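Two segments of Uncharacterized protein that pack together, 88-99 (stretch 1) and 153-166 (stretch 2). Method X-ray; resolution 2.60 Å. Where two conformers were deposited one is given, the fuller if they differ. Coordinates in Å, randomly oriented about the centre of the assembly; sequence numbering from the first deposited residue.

Stretch 1 (88-99) DSGASTSRVVLP
Stretch 2 (153-166) EAEILWMENGSVPL

Two strands of one chain, 92-98 and 154-160, lie side by side as an antiparallel pair, their N-to-C directions 154° apart and their axes 4.7 Å apart at closest approach; together the stretches bury 984 Å². Both backbones are extended, with phi between -85° and -164° and psi between 100° and 165°. The register runs from Leu98 opposite Ala154 to Ser92 opposite Glu160.

Stretch 2 enters at Glu153 (chi1 p, chi2 t), whose CB lies 3.2 Å from Leu98 O and whose OE1 comes 3.4 Å from Val97 CG1. Ala154 and Leu98 then form a two-bond ring, Leu98 N to Ala154 O at 3.0 Å and Ala154 N to Leu98 O at 3.1 Å. Glu155 (m, t) faces Val97 (t) in a non-hydrogen-bonded pair, CA to CA 4.6 Å, and its CG packs 3.8 Å from Val97 CG2. Its carboxylate reaches the extended Arg95 (t, t, t): Glu155 OE1 sits at the guanidinium edge, 3.3 Å from Arg95 NH2 in a salt bridge and 3.3 Å from Arg95 NE in a weak hydrogen bond, so opposite charges meet along the same face.

Ile156 (m, t) pairs with Val96 (m) through nearly straight bonds, Val96 N to Ile156 O at 3.0 Å and Ile156 N to Val96 O at 3.1 Å. On this face Ile156 CD1 meets Leu98 CD1 at 3.7 Å and Ile156 CB meets Val96 CG2 at 3.9 Å, an apolar patch continued by Val96 CG1 against Trp158 CB at 3.8 Å. Leu157 (m, t), on the other face, lies across from Arg95, CA to CA 4.9 Å; its CA approaches Ser94 O at 3.4 Å in a CA-H...O contact.

Trp158 (t, chi2 -90°) donates from N to Ser94 O at 2.8 Å, while Ser94 N to Trp158 O, 3.0 Å, is weak. A water joins Ser92 OG (2.5 Å) and Ser94 OG (2.7 Å), both serines p, and donates to Trp158 O at 3.0 Å. Trp158 NE1 also makes a weak 3.0 Å bond to Glu160 OE2 within its own strand.

Selenomethionine Met159 (m, t, m) returns to the Leu157 face, its CG 3.9 Å from Thr93 OG1. At Glu160 (m, t), Ser92 N to Glu160 O is 2.8 Å, but the return bond, Glu160 N to Ser92 O at 3.1 Å, is weak. Beyond, the chain turns through Asn161 and Gly162 to Pro165, whose CA lies 3.9 Å from Gly90 CA. Gly90 adopts phi 137°, psi -35°; a CB there would clash with Pro165 CA.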

ATOM      1  N   ASP A  88      12.161 -44.358 -15.058  1.00 65.65           N
ATOM      2  CA  ASP A  88      13.252 -45.341 -15.300  1.00 66.59           C
ATOM      3  C   ASP A  88      14.670 -44.742 -15.326  1.00 65.69           C
ATOM      4  O   ASP A  88      15.628 -45.475 -15.110  1.00 65.76           O
ATOM      5  CB  ASP A  88      13.003 -46.170 -16.574  1.00 67.69           C
ATOM      6  CG  ASP A  88      11.802 -47.113 -16.447  1.00 70.96           C
ATOM      7  OD1 ASP A  88      10.884 -46.841 -15.639  1.00 73.63           O
ATOM      8  OD2 ASP A  88      11.780 -48.127 -17.177  1.00 73.01           O
ATOM      9  N   SER A  89      14.798 -43.436 -15.591  1.00 65.11           N
ATOM     10  CA  SER A  89      16.095 -42.745 -15.585  1.00 64.58           C
ATOM     11  C   SER A  89      16.727 -42.730 -14.170  1.00 64.23           C
ATOM     12  O   SER A  89      17.951 -42.618 -14.054  1.00 64.87           O
ATOM     13  CB  SER A  89      15.961 -41.322 -16.137  1.00 64.74           C
ATOM     14  N   GLY A  90      15.905 -42.849 -13.117  1.00 63.30           N
ATOM     15  CA  GLY A  90      16.382 -42.881 -11.731  1.00 63.16           C
ATOM     16  C   GLY A  90      15.557 -42.054 -10.757  1.00 63.64           C
ATOM     17  O   GLY A  90      15.402 -42.436  -9.593  1.00 64.85           O
ATOM     18  N   ALA A  91      15.045 -40.919 -11.221  1.00 62.82           N
ATOM     19  CA  ALA A  91      14.247 -40.029 -10.381  1.00 62.73           C
ATOM     20  C   ALA A  91      13.077 -40.744  -9.676  1.00 62.46           C
ATOM     21  O   ALA A  91      12.450 -41.628 -10.260  1.00 62.96           O
ATOM     22  CB  ALA A  91      13.729 -38.820 -11.198  1.00 62.07           C
ATOM     23  N   SER A  92      12.820 -40.375  -8.418  1.00 61.05           N
ATOM     24  CA  SER A  92      11.735 -40.974  -7.637  1.00 60.70           C
ATOM     25  C   SER A  92      11.335 -40.185  -6.387  1.00 59.94           C
ATOM     26  O   SER A  92      12.026 -39.264  -5.959  1.00 61.07           O
ATOM     27  CB  SER A  92      12.142 -42.383  -7.194  1.00 60.26           C
ATOM     28  OG  SER A  92      13.309 -42.314  -6.407  1.00 58.46           O
ATOM     29  N   THR A  93      10.176 -40.542  -5.854  1.00 59.50           N
ATOM     30  CA  THR A  93       9.635 -39.967  -4.626  1.00 60.87           C
ATOM     31  C   THR A  93       9.186 -41.166  -3.818  1.00 61.16           C
ATOM     32  O   THR A  93       8.569 -42.086  -4.366  1.00 62.17           O
ATOM     33  CB  THR A  93       8.476 -38.988  -4.845  1.00 60.93           C
ATOM     34  OG1 THR A  93       8.945 -37.853  -5.579  1.00 57.04           O
ATOM     35  CG2 THR A  93       7.908 -38.507  -3.497  1.00 61.22           C
ATOM     36  N   SER A  94       9.503 -41.170  -2.529  1.00 61.40           N
ATOM     37  CA  SER A  94       9.145 -42.300  -1.678  1.00 62.70           C
ATOM     38  C   SER A  94       9.090 -41.940  -0.202  1.00 62.54           C
ATOM     39  O   SER A  94       9.655 -40.942   0.238  1.00 63.60           O
ATOM     40  CB  SER A  94      10.120 -43.454  -1.938  1.00 62.34           C
ATOM     41  OG  SER A  94      11.455 -43.010  -1.865  1.00 68.49           O
ATOM     42  N   ARG A  95       8.364 -42.768   0.537  1.00 62.39           N
ATOM     43  CA  ARG A  95       8.171 -42.617   1.963  1.00 61.92           C
ATOM     44  C   ARG A  95       9.040 -43.686   2.600  1.00 60.92           C
ATOM     45  O   ARG A  95       8.730 -44.884   2.509  1.00 60.54           O
ATOM     46  CB  ARG A  95       6.706 -42.807   2.286  1.00 61.80           C
ATOM     47  CG  ARG A  95       6.314 -42.588   3.730  1.00 63.14           C
ATOM     48  CD  ARG A  95       4.882 -42.990   3.868  1.00 65.71           C
ATOM     49  NE  ARG A  95       4.360 -42.911   5.225  1.00 65.55           N
ATOM     50  CZ  ARG A  95       3.192 -43.436   5.607  1.00 68.72           C
ATOM     51  NH1 ARG A  95       2.411 -44.112   4.751  1.00 71.47           N
ATOM     52  NH2 ARG A  95       2.803 -43.319   6.870  1.00 71.10           N
ATOM     53  N   VAL A  96      10.149 -43.259   3.205  1.00 60.06           N
ATOM     54  CA  VAL A  96      11.088 -44.182   3.839  1.00 60.91           C
ATOM     55  C   VAL A  96      10.943 -44.114   5.351  1.00 61.04           C
ATOM     56  O   VAL A  96      10.451 -43.112   5.877  1.00 61.66           O
ATOM     57  CB  VAL A  96      12.584 -43.919   3.433  1.00 61.52           C
ATOM     58  CG1 VAL A  96      12.766 -44.036   1.920  1.00 59.96           C
ATOM     59  CG2 VAL A  96      13.110 -42.564   3.921  1.00 63.98           C
ATOM     60  N   VAL A  97      11.335 -45.192   6.033  1.00 59.99           N
ATOM     61  CA  VAL A  97      11.283 -45.243   7.488  1.00 59.56           C
ATOM     62  C   VAL A  97      12.622 -45.763   7.981  1.00 59.51           C
ATOM     63  O   VAL A  97      12.971 -46.918   7.731  1.00 59.89           O
ATOM     64  CB  VAL A  97      10.145 -46.123   8.025  1.00 59.49           C
ATOM     65  CG1 VAL A  97      10.123 -46.109   9.571  1.00 55.53           C
ATOM     66  CG2 VAL A  97       8.814 -45.661   7.428  1.00 60.98           C
ATOM     67  N   LEU A  98      13.360 -44.897   8.671  1.00 59.73           N
ATOM     68  CA  LEU A  98      14.659 -45.225   9.226  1.00 59.52           C
ATOM     69  C   LEU A  98      14.471 -45.687  10.674  1.00 59.06           C
ATOM     70  O   LEU A  98      13.754 -45.031  11.429  1.00 59.07           O
ATOM     71  CB  LEU A  98      15.570 -44.006   9.165  1.00 59.38           C
ATOM     72  CG  LEU A  98      15.769 -43.400   7.771  1.00 59.95           C
ATOM     73  CD1 LEU A  98      16.716 -42.223   7.857  1.00 61.83           C
ATOM     74  CD2 LEU A  98      16.299 -44.410   6.754  1.00 62.88           C
ATOM     75  N   PRO A  99      15.109 -46.808  11.071  1.00 58.49           N
ATOM     76  CA  PRO A  99      14.930 -47.293  12.448  1.00 58.87           C
ATOM     77  C   PRO A  99      15.675 -46.473  13.525  1.00 58.97           C
ATOM     78  O   PRO A  99      16.578 -45.713  13.180  1.00 58.06           O
ATOM     79  CB  PRO A  99      15.481 -48.718  12.374  1.00 58.20           C
ATOM     80  CG  PRO A  99      16.489 -48.676  11.315  1.00 56.94           C
ATOM     81  CD  PRO A  99      15.992 -47.701  10.297  1.00 57.70           C
ATOM     82  N   GLU A 153      11.750 -44.318  15.517  1.00 64.94           N
ATOM     83  CA  GLU A 153      11.939 -44.281  14.063  1.00 64.66           C
ATOM     84  C   GLU A 153      11.530 -42.923  13.497  1.00 63.87           C
ATOM     85  O   GLU A 153      10.793 -42.165  14.129  1.00 63.79           O
ATOM     86  CB  GLU A 153      11.171 -45.419  13.362  1.00 64.47           C
ATOM     87  CG  GLU A 153       9.633 -45.362  13.444  1.00 65.27           C
ATOM     88  CD  GLU A 153       8.946 -46.557  12.780  1.00 66.25           C
ATOM     89  OE1 GLU A 153       9.594 -47.605  12.547  1.00 66.60           O
ATOM     90  OE2 GLU A 153       7.733 -46.445  12.504  1.00 69.53           O
ATOM     91  N   ALA A 154      12.047 -42.623  12.316  1.00 63.82           N
ATOM     92  CA  ALA A 154      11.754 -41.378  11.642  1.00 63.82           C
ATOM     93  C   ALA A 154      11.214 -41.706  10.273  1.00 64.05           C
ATOM     94  O   ALA A 154      11.689 -42.660   9.651  1.00 63.97           O
ATOM     95  CB  ALA A 154      13.001 -40.541  11.538  1.00 64.64           C
ATOM     96  N   GLU A 155      10.213 -40.935   9.826  1.00 64.28           N
ATOM     97  CA  GLU A 155       9.598 -41.103   8.502  1.00 64.22           C
ATOM     98  C   GLU A 155       9.927 -39.873   7.674  1.00 63.82           C
ATOM     99  O   GLU A 155       9.767 -38.745   8.154  1.00 63.66           O
ATOM    100  CB  GLU A 155       8.098 -41.334   8.589  1.00 64.72           C
ATOM    101  CG  GLU A 155       7.770 -42.555   9.429  1.00 67.45           C
ATOM    102  CD  GLU A 155       6.354 -43.037   9.292  1.00 69.47           C
ATOM    103  OE1 GLU A 155       5.738 -42.817   8.229  1.00 67.22           O
ATOM    104  OE2 GLU A 155       5.878 -43.689  10.244  1.00 72.23           O
ATOM    105  N   ILE A 156      10.362 -40.101   6.430  1.00 63.82           N
ATOM    106  CA  ILE A 156      10.815 -39.046   5.547  1.00 64.45           C
ATOM    107  C   ILE A 156      10.394 -39.181   4.090  1.00 63.48           C
ATOM    108  O   ILE A 156      10.342 -40.289   3.564  1.00 63.26           O
ATOM    109  CB  ILE A 156      12.385 -39.090   5.482  1.00 64.22           C
ATOM    110  CG1 ILE A 156      13.034 -39.271   6.863  1.00 66.57           C
ATOM    111  CG2 ILE A 156      12.978 -37.838   4.809  1.00 69.44           C
ATOM    112  CD1 ILE A 156      14.554 -39.368   6.832  1.00 67.08           C
ATOM    113  N   LEU A 157      10.111 -38.047   3.439  1.00 63.60           N
ATOM    114  CA  LEU A 157       9.810 -38.031   2.017  1.00 64.61           C
ATOM    115  C   LEU A 157      11.192 -37.978   1.380  1.00 63.95           C
ATOM    116  O   LEU A 157      11.860 -36.950   1.450  1.00 64.17           O
ATOM    117  CB  LEU A 157       8.959 -36.842   1.580  1.00 65.20           C
ATOM    118  CG  LEU A 157       7.532 -36.769   2.123  1.00 69.01           C
ATOM    119  CD1 LEU A 157       6.872 -35.464   1.682  1.00 70.81           C
ATOM    120  CD2 LEU A 157       6.701 -37.969   1.683  1.00 69.96           C
ATOM    121  N   TRP A 158      11.630 -39.101   0.817  1.00 62.88           N
ATOM    122  CA  TRP A 158      12.939 -39.230   0.190  1.00 62.52           C
ATOM    123  C   TRP A 158      12.781 -38.987  -1.301  1.00 61.39           C
ATOM    124  O   TRP A 158      12.166 -39.797  -1.995  1.00 63.04           O
ATOM    125  CB  TRP A 158      13.486 -40.622   0.469  1.00 63.29           C
ATOM    126  CG  TRP A 158      14.883 -40.858   0.052  1.00 63.27           C
ATOM    127  CD1 TRP A 158      15.320 -41.315  -1.159  1.00 64.02           C
ATOM    128  CD2 TRP A 158      16.045 -40.707   0.871  1.00 63.29           C
ATOM    129  NE1 TRP A 158      16.691 -41.439  -1.146  1.00 64.74           N
ATOM    130  CE2 TRP A 158      17.159 -41.072   0.089  1.00 65.66           C
ATOM    131  CE3 TRP A 158      16.253 -40.294   2.191  1.00 63.56           C
ATOM    132  CZ2 TRP A 158      18.469 -41.027   0.580  1.00 64.19           C
ATOM    133  CZ3 TRP A 158      17.554 -40.255   2.683  1.00 63.16           C
ATOM    134  CH2 TRP A 158      18.644 -40.613   1.875  1.00 64.03           C
HETATM  135  N   MSE A 159      13.352 -37.891  -1.791  1.00 59.48           N
HETATM  136  CA  MSE A 159      13.230 -37.481  -3.200  1.00 57.70           C
HETATM  137  C   MSE A 159      14.537 -37.454  -4.001  1.00 59.25           C
HETATM  138  O   MSE A 159      15.301 -36.504  -3.918  1.00 59.42           O
HETATM  139  CB  MSE A 159      12.570 -36.097  -3.214  1.00 57.69           C
HETATM  140  CG  MSE A 159      11.113 -36.142  -2.793  1.00 57.49           C
HETATM  141 SE   MSE A 159      10.355 -34.461  -2.253  0.75 48.90          SE
HETATM  142  CE  MSE A 159      11.261 -34.220  -0.554  1.00 57.12           C
ATOM    143  N   GLU A 160      14.759 -38.500  -4.788  1.00 59.99           N
ATOM    144  CA  GLU A 160      15.943 -38.649  -5.639  1.00 59.89           C
ATOM    145  C   GLU A 160      15.609 -37.983  -6.971  1.00 60.29           C
ATOM    146  O   GLU A 160      14.716 -38.458  -7.650  1.00 60.37           O
ATOM    147  CB  GLU A 160      16.264 -40.121  -5.827  1.00 59.13           C
ATOM    148  CG  GLU A 160      16.442 -40.902  -4.512  1.00 60.74           C
ATOM    149  CD  GLU A 160      16.769 -42.366  -4.716  1.00 59.51           C
ATOM    150  OE1 GLU A 160      16.958 -42.812  -5.873  1.00 65.59           O
ATOM    151  OE2 GLU A 160      16.834 -43.084  -3.707  1.00 60.08           O
ATOM    152  N   ASN A 161      16.308 -36.907  -7.352  1.00 60.74           N
ATOM    153  CA  ASN A 161      15.982 -36.149  -8.584  1.00 61.43           C
ATOM    154  C   ASN A 161      16.913 -36.215  -9.793  1.00 63.57           C
ATOM    155  O   ASN A 161      16.464 -35.972 -10.913  1.00 63.93           O
ATOM    156  CB  ASN A 161      15.877 -34.662  -8.246  1.00 61.10           C
ATOM    157  CG  ASN A 161      14.870 -34.355  -7.168  1.00 58.42           C
ATOM    158  OD1 ASN A 161      13.941 -35.120  -6.900  1.00 58.57           O
ATOM    159  ND2 ASN A 161      15.035 -33.196  -6.559  1.00 54.89           N
ATOM    160  N   GLY A 162      18.199 -36.473  -9.568  1.00 66.30           N
ATOM    161  CA  GLY A 162      19.208 -36.542 -10.637  1.00 67.32           C
ATOM    162  C   GLY A 162      18.880 -37.384 -11.860  1.00 68.45           C
ATOM    163  O   GLY A 162      17.981 -38.240 -11.829  1.00 68.77           O
ATOM    164  N   SER A 163      19.626 -37.142 -12.938  1.00 68.85           N
ATOM    165  CA  SER A 163      19.442 -37.853 -14.200  0.50 68.73           C
ATOM    166  C   SER A 163      19.804 -39.335 -14.093  1.00 68.08           C
ATOM    167  O   SER A 163      19.196 -40.168 -14.754  1.00 68.14           O
ATOM    168  CB  SER A 163      20.303 -37.195 -15.270  0.50 69.14           C
ATOM    169  OG  SER A 163      20.051 -35.804 -15.296  0.50 69.10           O
ATOM    170  N   VAL A 164      20.829 -39.639 -13.286  1.00 66.69           N
ATOM    171  CA  VAL A 164      21.278 -41.010 -13.069  1.00 65.37           C
ATOM    172  C   VAL A 164      20.639 -41.444 -11.746  1.00 64.39           C
ATOM    173  O   VAL A 164      20.206 -40.593 -10.973  1.00 63.72           O
ATOM    174  CB  VAL A 164      22.799 -41.123 -12.984  1.00 65.33           C
ATOM    175  N   PRO A 165      20.538 -42.762 -11.489  1.00 63.43           N
ATOM    176  CA  PRO A 165      19.959 -43.198 -10.198  1.00 62.37           C
ATOM    177  C   PRO A 165      20.906 -42.811  -9.055  1.00 62.36           C
ATOM    178  O   PRO A 165      22.130 -42.859  -9.229  1.00 63.58           O
ATOM    179  CB  PRO A 165      19.816 -44.711 -10.344  1.00 62.18           C
ATOM    180  CG  PRO A 165      20.650 -45.097 -11.520  1.00 61.69           C
ATOM    181  CD  PRO A 165      20.922 -43.890 -12.356  1.00 62.34           C
ATOM    182  N   LEU A 166      20.347 -42.421  -7.912  1.00 62.60           N
ATOM    183  CA  LEU A 166      21.151 -41.971  -6.768  1.00 61.95           C
ATOM    184  C   LEU A 166      21.994 -43.101  -6.164  1.00 62.08           C
ATOM    185  O   LEU A 166      21.526 -44.233  -6.014  1.00 62.38           O
ATOM    186  CB  LEU A 166      20.253 -41.284  -5.716  1.00 61.94           C
ATOM    187  CG  LEU A 166      20.949 -40.617  -4.502  1.00 62.47           C
ATOM    188  CD1 LEU A 166      20.105 -39.501  -3.884  1.00 63.66           C
ATOM    189  CD2 LEU A 166      21.405 -41.632  -3.422  1.00 65.11           C
TER
HETATM  190  O   HOH W   1      12.711 -41.933  -3.971  1.00 55.89           O